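Local coordinates for 6-phosphogluconolactonase (Trypanosoma cruzi, PDB 6VYE), which catalyses the hydrolysis of 6-phosphogluconolactone to 6-phosphogluconate, the second step of the oxidative pentose phosphate pathway, at residues A76-F81 with P108-V113; L144-Q149 with P159-V164; G82-V87 with V115-V120. All blocks are in the same frame, centred on the assembly; numbering follows the deposited sequence.

Contact 1: A76-F81 with P108-V113; sequences ALRFFF and PEDLVV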
loop_
_atom_site.group_PDB
_atom_site.type_symbol
_atom_site.label_atom_id
_atom_site.label_comp_id
_atom_site.label_asym_id
_atom_site.label_seq_id
_atom_site.Cartn_x
_atom_site.Cartn_y
_atom_site.Cartn_z
ATOM N N ALA A 76 15.722 6.743 8.180
ATOM C CA ALA A 76 15.767 6.098 6.851
ATOM C C ALA A 76 14.439 6.204 6.086
ATOM O O ALA A 76 14.508 6.197 4.831
ATOM C CB ALA A 76 16.191 4.675 6.994
ATOM N N LEU A 77 13.303 6.377 6.765
ATOM C CA LEU A 77 11.952 6.266 6.149
ATOM C C LEU A 77 11.045 7.404 6.619
ATOM O O LEU A 77 11.042 7.766 7.821
ATOM C CB LEU A 77 11.297 4.909 6.480
ATOM C CG LEU A 77 11.843 3.685 5.732
ATOM C CD1 LEU A 77 11.132 2.404 6.147
ATOM C CD2 LEU A 77 11.786 3.830 4.227
ATOM N N ARG A 78 10.221 7.865 5.686
ATOM C CA ARG A 78 9.086 8.772 5.937
ATOM C C ARG A 78 7.830 7.963 5.613
ATOM O O ARG A 78 7.676 7.466 4.478
ATOM C CB ARG A 78 9.251 10.058 5.126
ATOM C CG ARG A 78 8.367 11.184 5.613
ATOM C CD ARG A 78 8.357 12.328 4.589
ATOM N NE ARG A 78 9.665 12.992 4.499
ATOM C CZ ARG A 78 10.148 13.865 5.387
ATOM N NH1 ARG A 78 9.475 14.197 6.478
ATOM N NH2 ARG A 78 11.338 14.386 5.212
ATOM N N PHE A 79 7.039 7.748 6.654
ATOM C CA PHE A 79 5.903 6.814 6.676
ATOM C C PHE A 79 4.635 7.573 6.276
ATOM O O PHE A 79 4.194 8.477 7.017
ATOM C CB PHE A 79 5.794 6.168 8.061
ATOM C CG PHE A 79 6.959 5.279 8.439
ATOM C CD1 PHE A 79 6.977 3.955 8.042
ATOM C CD2 PHE A 79 7.996 5.760 9.230
ATOM C CE1 PHE A 79 8.041 3.129 8.372
ATOM C CE2 PHE A 79 9.064 4.937 9.570
ATOM C CZ PHE A 79 9.044 3.607 9.191
ATOM N N PHE A 80 4.057 7.153 5.165
ATOM C CA PHE A 80 2.735 7.578 4.636
ATOM C C PHE A 80 1.809 6.364 4.661
ATOM O O PHE A 80 2.266 5.282 4.957
ATOM C CB PHE A 80 2.896 8.078 3.206
ATOM C CG PHE A 80 3.739 9.319 3.047
ATOM C CD1 PHE A 80 5.127 9.249 3.027
ATOM C CD2 PHE A 80 3.149 10.563 2.875
ATOM C CE1 PHE A 80 5.909 10.388 2.871
ATOM C CE2 PHE A 80 3.931 11.707 2.750
ATOM C CZ PHE A 80 5.312 11.619 2.762
ATOM N N PHE A 81 0.544 6.553 4.338
ATOM C CA PHE A 81 -0.461 5.465 4.307
ATOM C C PHE A 81 -0.996 5.340 2.892
ATOM O O PHE A 81 -1.319 6.378 2.293
ATOM C CB PHE A 81 -1.537 5.722 5.356
ATOM C CG PHE A 81 -0.983 5.598 6.745
ATOM C CD1 PHE A 81 -1.027 4.384 7.413
ATOM C CD2 PHE A 81 -0.300 6.662 7.313
ATOM C CE1 PHE A 81 -0.473 4.267 8.677
ATOM C CE2 PHE A 81 0.300 6.522 8.558
ATOM C CZ PHE A 81 0.188 5.328 9.244
ATOM N N PRO A 108 10.567 9.682 14.795
ATOM C CA PRO A 108 10.458 11.145 14.818
ATOM C C PRO A 108 9.206 11.645 14.080
ATOM O O PRO A 108 8.800 11.028 13.078
ATOM C CB PRO A 108 11.737 11.611 14.125
ATOM C CG PRO A 108 12.727 10.482 14.385
ATOM C CD PRO A 108 11.904 9.211 14.389
ATOM N N GLU A 109 8.563 12.673 14.633
ATOM C CA GLU A 109 7.181 13.089 14.270
ATOM C C GLU A 109 7.150 13.570 12.818
ATOM O O GLU A 109 6.160 13.273 12.107
ATOM C CB GLU A 109 6.623 14.148 15.226
ATOM C CG GLU A 109 7.328 15.491 15.158
ATOM C CD GLU A 109 6.635 16.572 15.973
ATOM O OE1 GLU A 109 6.273 17.607 15.392
ATOM O OE2 GLU A 109 6.402 16.339 17.177
ATOM N N ASP A 110 8.200 14.242 12.362
ATOM C CA ASP A 110 8.274 14.745 10.969
ATOM C C ASP A 110 8.290 13.560 9.996
ATOM O O ASP A 110 7.984 13.790 8.825
ATOM C CB ASP A 110 9.450 15.704 10.764
ATOM C CG ASP A 110 10.822 15.041 10.716
ATOM O OD1 ASP A 110 11.216 14.381 11.704
ATOM O OD2 ASP A 110 11.488 15.185 9.683
ATOM N N LEU A 111 8.594 12.341 10.462
ATOM C CA LEU A 111 8.737 11.133 9.598
ATOM C C LEU A 111 7.446 10.301 9.630
ATOM O O LEU A 111 7.406 9.227 9.031
ATOM C CB LEU A 111 9.951 10.325 10.063
ATOM C CG LEU A 111 11.336 10.933 9.836
ATOM C CD1 LEU A 111 12.426 9.887 10.107
ATOM C CD2 LEU A 111 11.503 11.514 8.449
ATOM N N VAL A 112 6.387 10.825 10.247
ATOM C CA VAL A 112 5.099 10.102 10.376
ATOM C C VAL A 112 4.033 10.993 9.778
ATOM O O VAL A 112 3.832 12.069 10.316
ATOM C CB VAL A 112 4.814 9.741 11.846
ATOM C CG1 VAL A 112 3.479 9.032 11.985
ATOM C CG2 VAL A 112 5.938 8.917 12.417
ATOM N N VAL A 113 3.382 10.547 8.716
ATOM C CA VAL A 113 2.462 11.416 7.936
ATOM C C VAL A 113 1.115 10.720 7.813
ATOM O O VAL A 113 0.825 10.116 6.793
ATOM C CB VAL A 113 3.110 11.765 6.578
ATOM C CG1 VAL A 113 2.410 12.929 5.911
ATOM C CG2 VAL A 113 4.604 12.054 6.750
#
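Phe79 and Val112 form a single parallel beta bridge, by which the loop after helix 95-104 lies against strand 77-85 of the Rossmann-like sheet. Two backbone bonds make it, both using Phe79. Its N gives an almost straight bond (175°) to Leu111 O at 2.8 Å. Its O then takes the N-H of Val113, Val113 N to Phe79 O 2.8 Å, with that donor nearly in line with the carbonyl. On the other side of the strand, Arg78 and Phe80 pair with strand 46-50.

Val113 CB comes over one face of the Phe80 ring, 4.2 Å from the ring centroid and shifted toward the rim, in a CH-pi contact. With CG1 anti to the backbone N (chi1 -164°), that methyl reaches Phe80 CE2 at 3.7 Å. The other branch, CG2, turns toward the strand backbone, near Phe79 O, and also meets Arg78 CG at 4.0 Å.

Leu111 lies the other way, over the start of the strand: CB, CG and both methyls gather around the carbonyl of Leu77, with CD1 nearest at 3.4 Å from Leu77 O. Its CD2 sits above one face of the Arg78 guanidinium, toward the rim, while Arg78 NH1 comes within 2.8 Å of Asp110 O near the guanidinium plane. The charge pair Arg78 NH1 to Asp110 OD2 is long, at 3.9 Å; the stronger partner of Asp110 OD2 is Arg75, in a salt bridge. At the far end of the bridge, Val113 O lies in the plane of the Phe81 ring at its CD2-CE2 edge, and Tyr138 OH is hydrogen-bonded to both Val113 O and Phe81 N.

Contact 2: L144-Q149 with P159-V164; sequences LLLGTQ and PVFDIV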
loop_
_atom_site.group_PDB
_atom_site.type_symbol
_atom_site.label_atom_id
_atom_site.label_comp_id
_atom_site.label_asym_id
_atom_site.label_seq_id
_atom_site.Cartn_x
_atom_site.Cartn_y
_atom_site.Cartn_z
ATOM N N LEU A 144 3.735 18.435 -0.866
ATOM C CA LEU A 144 4.640 19.328 -0.106
ATOM C C LEU A 144 5.877 18.541 0.345
ATOM O O LEU A 144 6.999 19.080 0.243
ATOM C CB LEU A 144 3.913 19.900 1.107
ATOM C CG LEU A 144 4.800 20.794 1.970
ATOM C CD1 LEU A 144 5.123 22.096 1.236
ATOM C CD2 LEU A 144 4.135 21.098 3.301
ATOM N N LEU A 145 5.698 17.330 0.864
ATOM C CA LEU A 145 6.805 16.592 1.522
ATOM C C LEU A 145 7.693 15.952 0.461
ATOM O O LEU A 145 8.913 15.797 0.737
ATOM C CB LEU A 145 6.246 15.521 2.471
ATOM C CG LEU A 145 5.617 16.071 3.752
ATOM C CD1 LEU A 145 4.822 15.013 4.486
ATOM C CD2 LEU A 145 6.686 16.686 4.659
ATOM N N LEU A 146 7.106 15.460 -0.632
ATOM C CA LEU A 146 7.845 14.655 -1.644
ATOM C C LEU A 146 8.087 15.464 -2.915
ATOM O O LEU A 146 8.971 15.057 -3.682
ATOM C CB LEU A 146 7.053 13.394 -2.001
ATOM C CG LEU A 146 6.711 12.451 -0.846
ATOM C CD1 LEU A 146 6.305 11.125 -1.406
ATOM C CD2 LEU A 146 7.874 12.281 0.120
ATOM N N GLY A 147 7.285 16.505 -3.157
ATOM C CA GLY A 147 7.197 17.113 -4.491
ATOM C C GLY A 147 6.535 16.157 -5.464
ATOM O O GLY A 147 6.161 15.021 -5.073
ATOM N N THR A 148 6.376 16.606 -6.704
ATOM C CA THR A 148 5.602 15.902 -7.747
ATOM C C THR A 148 6.387 16.002 -9.049
ATOM O O THR A 148 7.340 16.814 -9.090
ATOM C CB THR A 148 4.178 16.476 -7.855
ATOM O OG1 THR A 148 4.290 17.843 -8.221
ATOM C CG2 THR A 148 3.374 16.412 -6.577
ATOM N N GLN A 149 6.022 15.191 -10.047
ATOM C CA GLN A 149 6.598 15.286 -11.409
ATOM C C GLN A 149 5.563 14.864 -12.452
ATOM O O GLN A 149 4.619 14.116 -12.091
ATOM C CB GLN A 149 7.890 14.485 -11.516
ATOM C CG GLN A 149 7.777 13.045 -11.060
ATOM C CD GLN A 149 9.146 12.406 -11.055
ATOM O OE1 GLN A 149 9.449 11.511 -11.846
ATOM N NE2 GLN A 149 10.005 12.888 -10.169
ATOM N N PRO A 159 3.341 12.510 -7.160
ATOM C CA PRO A 159 4.454 12.191 -6.283
ATOM C C PRO A 159 4.953 10.790 -6.646
ATOM O O PRO A 159 4.187 9.957 -7.076
ATOM C CB PRO A 159 3.857 12.292 -4.878
ATOM C CG PRO A 159 2.404 11.942 -5.095
ATOM C CD PRO A 159 2.045 12.476 -6.474
ATOM N N VAL A 160 6.255 10.587 -6.515
ATOM C CA VAL A 160 6.931 9.312 -6.834
ATOM C C VAL A 160 7.375 8.740 -5.494
ATOM O O VAL A 160 8.274 9.301 -4.883
ATOM C CB VAL A 160 8.077 9.512 -7.838
ATOM C CG1 VAL A 160 8.901 8.249 -8.042
ATOM C CG2 VAL A 160 7.533 9.981 -9.177
ATOM N N PHE A 161 6.640 7.753 -5.002
ATOM C CA PHE A 161 6.972 7.012 -3.754
ATOM C C PHE A 161 8.175 6.105 -4.021
ATOM O O PHE A 161 8.324 5.563 -5.127
ATOM C CB PHE A 161 5.756 6.252 -3.245
ATOM C CG PHE A 161 4.806 7.087 -2.424
ATOM C CD1 PHE A 161 5.005 7.248 -1.075
ATOM C CD2 PHE A 161 3.714 7.711 -3.004
ATOM C CE1 PHE A 161 4.095 7.953 -0.315
ATOM C CE2 PHE A 161 2.820 8.441 -2.251
ATOM C CZ PHE A 161 3.047 8.620 -0.918
ATOM N N ASP A 162 9.091 6.039 -3.060
ATOM C CA ASP A 162 10.202 5.069 -3.091
ATOM C C ASP A 162 9.626 3.651 -2.894
ATOM O O ASP A 162 9.995 2.765 -3.670
ATOM C CB ASP A 162 11.228 5.411 -2.005
ATOM C CG ASP A 162 11.967 6.691 -2.292
ATOM O OD1 ASP A 162 12.593 6.777 -3.405
ATOM O OD2 ASP A 162 11.847 7.617 -1.463
ATOM N N ILE A 163 8.768 3.442 -1.884
ATOM C CA ILE A 163 8.224 2.096 -1.586
ATOM C C ILE A 163 6.709 2.205 -1.469
ATOM O O ILE A 163 6.218 3.104 -0.758
ATOM C CB ILE A 163 8.879 1.469 -0.345
ATOM C CG1 ILE A 163 10.407 1.551 -0.399
ATOM C CG2 ILE A 163 8.377 0.049 -0.169
ATOM C CD1 ILE A 163 11.118 0.946 0.767
ATOM N N VAL A 164 5.986 1.297 -2.132
ATOM C CA VAL A 164 4.552 1.119 -1.812
ATOM C C VAL A 164 4.337 -0.323 -1.358
ATOM O O VAL A 164 4.641 -1.249 -2.120
ATOM C CB VAL A 164 3.661 1.501 -2.995
ATOM C CG1 VAL A 164 2.214 1.113 -2.698
ATOM C CG2 VAL A 164 3.784 2.983 -3.309
HETATM O O HOH W 1 7.825 12.860 -6.123
#
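Leu146 and Phe161 both hold CG anti to their own carbonyl carbons, which sets the two CG atoms (chi1 -58° in Leu146); chi2 of Leu146, at -164°, then places CD1 over the aromatic face. Leu146 CD1 stands 4.1 Å from the centroid of the Phe161 ring and only 13° off its normal, a CH-pi contact in which the two side chains cross at about a right angle. The same methyl lies more loosely beside Pro159, Leu146 CD1 to Pro159 CB 4.4 Å.

Just past the helix end, Gly147 takes a positive phi, and the chain swings away from the helical path. Its carbonyl then faces the other segment: Gly147 O lies 3.5 Å from Pro159 CA as a CA-H...O contact. It also accepts a hydrogen bond from a water, 2.9 Å away. That water in turn takes the N-H of Val160 (water O to Val160 N 2.8 Å), so it links the two backbones by proper hydrogen bonds.

Further out, Val160 CG2 packs against the Gln149 side chain, closest to the amide carbon CD at 3.5 Å. The Thr148 side chain crosses Pro159 obliquely, with CG2 nearest to Pro159 N.

The contact lies at the base of the small antiparallel pair 149-150/157-158, where the chain leaves helix 128-146 and returns toward strand 163-167, while Phe80 of strand 77-85 meets the Phe161 ring edge-to-face.

Contact 3: G82-V87 with V115-V120; sequences GDERLV and VDVGCV. With PO4 (phosphate ion), chain D.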
loop_
_atom_site.group_PDB
_atom_site.type_symbol
_atom_site.label_atom_id
_atom_site.label_comp_id
_atom_site.label_asym_id
_atom_site.label_seq_id
_atom_site.Cartn_x
_atom_site.Cartn_y
_atom_site.Cartn_z
ATOM N N GLY A 82 -1.002 4.107 2.387
ATOM C CA GLY A 82 -1.591 3.787 1.078
ATOM C C GLY A 82 -3.094 3.951 1.136
ATOM O O GLY A 82 -3.688 4.212 0.127
ATOM N N ASP A 83 -3.673 3.705 2.306
ATOM C CA ASP A 83 -5.094 3.979 2.597
ATOM C C ASP A 83 -5.284 4.163 4.103
ATOM O O ASP A 83 -4.385 3.797 4.929
ATOM C CB ASP A 83 -6.021 2.893 2.029
ATOM C CG ASP A 83 -5.939 1.555 2.722
ATOM O OD1 ASP A 83 -4.851 1.234 3.269
ATOM O OD2 ASP A 83 -6.968 0.828 2.690
ATOM N N GLU A 84 -6.444 4.721 4.421
ATOM C CA GLU A 84 -6.888 4.956 5.806
ATOM C C GLU A 84 -8.414 4.916 5.825
ATOM O O GLU A 84 -9.021 5.503 4.918
ATOM C CB GLU A 84 -6.391 6.311 6.316
ATOM C CG GLU A 84 -6.700 6.521 7.790
ATOM C CD GLU A 84 -6.164 5.409 8.693
ATOM O OE1 GLU A 84 -6.797 4.294 8.734
ATOM O OE2 GLU A 84 -5.117 5.638 9.330
ATOM N N ARG A 85 -8.967 4.295 6.860
ATOM C CA ARG A 85 -10.411 4.308 7.194
ATOM C C ARG A 85 -10.727 5.647 7.847
ATOM O O ARG A 85 -9.930 6.082 8.697
ATOM C CB ARG A 85 -10.742 3.142 8.120
ATOM C CG ARG A 85 -10.681 1.802 7.410
ATOM C CD ARG A 85 -9.259 1.309 7.209
ATOM N NE ARG A 85 -9.256 -0.106 6.870
ATOM C CZ ARG A 85 -9.452 -1.102 7.733
ATOM N NH1 ARG A 85 -9.650 -0.867 9.024
ATOM N NH2 ARG A 85 -9.456 -2.339 7.292
ATOM N N LEU A 86 -11.810 6.294 7.431
ATOM C CA LEU A 86 -12.292 7.552 8.053
ATOM C C LEU A 86 -13.057 7.169 9.315
ATOM O O LEU A 86 -14.303 7.163 9.321
ATOM C CB LEU A 86 -13.093 8.354 7.031
ATOM C CG LEU A 86 -12.181 9.008 5.995
ATOM C CD1 LEU A 86 -12.905 9.365 4.701
ATOM C CD2 LEU A 86 -11.514 10.230 6.606
ATOM N N VAL A 87 -12.275 6.757 10.306
ATOM C CA VAL A 87 -12.670 6.467 11.708
ATOM C C VAL A 87 -11.684 7.234 12.587
ATOM O O VAL A 87 -10.671 7.754 12.103
ATOM C CB VAL A 87 -12.664 4.954 11.980
ATOM C CG1 VAL A 87 -13.683 4.216 11.120
ATOM C CG2 VAL A 87 -11.291 4.340 11.799
ATOM N N VAL A 115 -3.132 10.335 7.549
ATOM C CA VAL A 115 -4.278 11.047 6.916
ATOM C C VAL A 115 -4.995 11.836 8.028
ATOM O O VAL A 115 -5.215 11.273 9.106
ATOM C CB VAL A 115 -5.184 10.034 6.194
ATOM C CG1 VAL A 115 -6.466 10.662 5.657
ATOM C CG2 VAL A 115 -4.442 9.314 5.079
ATOM N N ASP A 116 -5.309 13.109 7.806
ATOM C CA ASP A 116 -6.156 13.899 8.748
ATOM C C ASP A 116 -7.575 13.321 8.691
ATOM O O ASP A 116 -8.160 13.359 7.612
ATOM C CB ASP A 116 -6.123 15.403 8.442
ATOM C CG ASP A 116 -6.411 16.265 9.669
ATOM O OD1 ASP A 116 -5.579 16.271 10.601
ATOM O OD2 ASP A 116 -7.449 16.934 9.682
ATOM N N VAL A 117 -8.076 12.746 9.786
ATOM C CA VAL A 117 -9.438 12.120 9.848
ATOM C C VAL A 117 -10.341 12.906 10.816
ATOM O O VAL A 117 -11.335 12.335 11.272
ATOM C CB VAL A 117 -9.352 10.629 10.242
ATOM C CG1 VAL A 117 -8.594 9.834 9.193
ATOM C CG2 VAL A 117 -8.734 10.415 11.631
ATOM N N GLY A 118 -10.001 14.163 11.110
ATOM C CA GLY A 118 -10.752 15.049 12.017
ATOM C C GLY A 118 -12.196 15.191 11.583
ATOM O O GLY A 118 -13.053 15.341 12.461
ATOM N N CYS A 119 -12.463 15.134 10.275
ATOM C CA CYS A 119 -13.831 15.189 9.695
ATOM C C CYS A 119 -14.763 14.220 10.452
ATOM O O CYS A 119 -15.949 14.573 10.636
ATOM C CB CYS A 119 -13.816 14.928 8.192
ATOM S SG CYS A 119 -13.752 13.177 7.725
ATOM N N VAL A 120 -14.260 13.061 10.900
ATOM C CA VAL A 120 -15.007 12.137 11.812
ATOM C C VAL A 120 -15.230 12.882 13.134
ATOM O O VAL A 120 -14.239 13.392 13.687
ATOM C CB VAL A 120 -14.269 10.806 12.064
ATOM C CG1 VAL A 120 -15.116 9.852 12.889
ATOM C CG2 VAL A 120 -13.835 10.126 10.775
HETATM P P PO4 D . -9.822 -3.831 3.659
HETATM O O1 PO4 D . -9.284 -2.815 2.609
HETATM O O2 PO4 D . -8.672 -4.520 4.321
HETATM O O3 PO4 D . -10.656 -4.907 3.005
HETATM O O4 PO4 D . -10.689 -3.073 4.657
HETATM O O HOH W 2 -3.485 7.801 8.626
#
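Glu84 and Val115 are tied together through a water, a polar link in a contact made otherwise largely by methyl and methylene groups, some of them set against backbone carbonyls. The water donates to Glu84 OE2 and accepts the N-H of Val115, at 2.8 Å from Val115 N. Glu84 is buried, and both carboxylate oxygens have hydrogen-bond partners. The bend at chi2 (55°) turns CD back toward the backbone, and OE1 accepts the N-H of the next residue, Arg85 N to Glu84 OE1 2.9 Å, through its anti lone pair. OE1 also accepts a hydrogen bond from Asn95 N, and OE2 one from Tyr96 N, both at the start of helix 95-104.

Nearer the backbone, Glu84 CB slides past Val115 CG2 at 3.8 Å, and CG lies across Val117 CG1. Leu86 is the centre of an inverse gamma turn, closed by a weak Val87 N to Arg85 O bond. Its CD2 reaches Val117 CG1 and Cys119 SG, each at 3.9 Å. Val117 CG2, tucked between its own backbone N and carbonyl carbon, approaches Val87 O at 3.3 Å, while Val120, poorly ordered, brings CG2 to Leu86 O.

Arg85 leads the other way. Its NH1 is hydrogen-bonded to Glu93 O, and its NH2 binds O4 of a phosphate ion at 3.0 Å, an ion probably from the crystallisation liquor that is also held by Arg206 and His173; the site may mark where the substrate's phosphate sits.

Strand 83-85 pairs with strand 206-209 through Glu84 and Val207, and helix 128-146 packs its Ala131, Ser134 and Tyr138 against Leu86 and Val115.

How the contacts relate
Contacts 1 and 3 share strand 77-85 and the chain that follows helix 95-104. Their segments adjoin in sequence and alternate along the chain, their centres about 16 Å apart, so one return of the chain runs beside successive stretches of the strand. Contact 2 follows both, at the end of helix 128-146. It touches contact 1, centres about 13 Å apart, where Phe80 and Val113 meet Leu145, Leu146 and Phe161. From contact 3 it stays separate, centres about 20 Å apart and nearest atoms about 6 Å. All three reach the same mixed sheet, contacts 1 and 3 along strand 77-85 and contact 2 through the chain entering strand 163-167; the phosphate-binding Arg85 lies in contact 3 alone.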